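Local coordinates for protein acid phosphatase (Bacillus anthracis, PDB 2I33) that hydrolyses phosphate monoesters at acidic pH as a class C acid phosphatase of the HAD superfamily, probably using its bound magnesium ion, at residues 88-91 against 92-95. Residues are numbered along the deposited sequence; the frame is centred on the assembly and turned at random.
Sequences PYKW and DDWI
K90 and W91 give their carbonyls to the first two i to i+4 bonds of helix 91-97: W94 N donates to K90 O at 3.0 Å, and I95 N reaches W91 O at 2.8 Å with an N-H...O angle of 169°. K90, the N-cap residue, takes the left-handed third position of a type II turn closed by W91 N on P88 O at 2.9 Å. One water continues that closure, donating to P88 O and accepting from D92 N, so a first-turn amide without a helical carbonyl before it is still satisfied. The carboxylates of D92 and D93 would be favoured by the partial positive charge of the helix start. D92 forms a salt bridge with K127, whereas D93 OD2 lies beside the aliphatic chain of K90, 3.7 Å from CG, with K90 NZ farther off at 5.1 Å.

With CG anti to its backbone N (chi1 176°), W91 carries its indole forward beside the next turn, and two side chains meet the same face. I95 CG1 sits over the five-membered ring, 3.9 Å from its centroid, in a CH-pi contact suited to an apolar aliphatic branch; CD1 continues along the ring toward CZ2. W94 brings CD1 to 3.7 Å from W91 CZ3, the two indoles inclined at 46°. H76 and Y87 pack edge-to-face with W91, while W94 NE1 bonds to N73 OD1 and its ring meets F249 of the second subunit. Such packing probably fixes the rotation of the W91 side chain, which lies about 9 Å from the magnesium ion, consistent with a place near the active site.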
# COMPACT_ATOMS: atom_id res chain seq x y z
N PRO A 88 15.87 8.02 14.98
CA PRO A 88 15.10 9.24 15.29
C PRO A 88 15.87 10.57 15.28
O PRO A 88 15.49 11.53 15.94
CB PRO A 88 14.63 8.93 16.71
CG PRO A 88 15.77 8.26 17.30
CD PRO A 88 16.43 7.44 16.20
N TYR A 89 16.95 10.65 14.51
CA TYR A 89 17.69 11.91 14.40
C TYR A 89 16.74 13.02 13.97
O TYR A 89 16.08 12.87 12.95
CB TYR A 89 18.76 11.76 13.35
CG TYR A 89 19.57 13.01 13.14
CD1 TYR A 89 20.41 13.49 14.13
CD2 TYR A 89 19.52 13.70 11.94
CE1 TYR A 89 21.20 14.60 13.94
CE2 TYR A 89 20.32 14.83 11.74
CZ TYR A 89 21.12 15.28 12.74
OH TYR A 89 21.93 16.40 12.58
N LYS A 90 16.68 14.07 14.79
CA LYS A 90 15.82 15.24 14.54
C LYS A 90 14.33 14.91 14.40
O LYS A 90 13.54 15.70 13.89
CB LYS A 90 16.40 16.07 13.38
CG LYS A 90 17.72 16.70 13.77
CD LYS A 90 18.25 17.69 12.76
CE LYS A 90 19.44 18.44 13.35
NZ LYS A 90 20.10 19.44 12.45
N TRP A 91 13.90 13.75 14.91
CA TRP A 91 12.49 13.43 14.90
C TRP A 91 11.72 14.38 15.81
O TRP A 91 10.67 14.92 15.43
CB TRP A 91 12.27 11.99 15.32
CG TRP A 91 10.85 11.62 15.43
CD1 TRP A 91 10.16 11.39 16.57
CD2 TRP A 91 9.94 11.42 14.35
NE1 TRP A 91 8.84 11.07 16.26
CE2 TRP A 91 8.69 11.09 14.91
CE3 TRP A 91 10.06 11.51 12.97
CZ2 TRP A 91 7.56 10.84 14.11
CZ3 TRP A 91 8.97 11.25 12.20
CH2 TRP A 91 7.73 10.92 12.76
N ASP A 92 12.22 14.61 17.02
CA ASP A 92 11.53 15.53 17.92
C ASP A 92 11.48 16.94 17.35
O ASP A 92 10.46 17.64 17.51
CB ASP A 92 12.20 15.55 19.28
CG ASP A 92 11.95 14.26 20.06
OD1 ASP A 92 11.18 13.41 19.53
OD2 ASP A 92 12.52 14.15 21.18
N ASP A 93 12.56 17.35 16.69
CA ASP A 93 12.59 18.66 16.00
C ASP A 93 11.44 18.73 14.99
O ASP A 93 10.68 19.71 14.94
CB ASP A 93 13.92 18.89 15.29
CG ASP A 93 15.08 19.22 16.24
OD1 ASP A 93 14.89 19.35 17.47
OD2 ASP A 93 16.20 19.41 15.72
N TRP A 94 11.31 17.68 14.20
CA TRP A 94 10.23 17.56 13.23
C TRP A 94 8.85 17.63 13.91
O TRP A 94 7.97 18.41 13.50
CB TRP A 94 10.38 16.25 12.49
CG TRP A 94 9.19 15.87 11.69
CD1 TRP A 94 8.35 14.84 11.93
CD2 TRP A 94 8.65 16.58 10.57
NE1 TRP A 94 7.33 14.81 11.00
CE2 TRP A 94 7.46 15.89 10.18
CE3 TRP A 94 9.01 17.73 9.89
CZ2 TRP A 94 6.70 16.31 9.08
CZ3 TRP A 94 8.23 18.13 8.82
CH2 TRP A 94 7.09 17.44 8.44
N ILE A 95 8.64 16.82 14.92
CA ILE A 95 7.35 16.85 15.63
C ILE A 95 7.03 18.24 16.16
O ILE A 95 5.88 18.71 16.03
CB ILE A 95 7.36 15.84 16.77
CG1 ILE A 95 7.41 14.42 16.20
CG2 ILE A 95 6.14 16.06 17.69
CD1 ILE A 95 6.18 13.94 15.48
O HOH W 1 14.62 13.33 18.06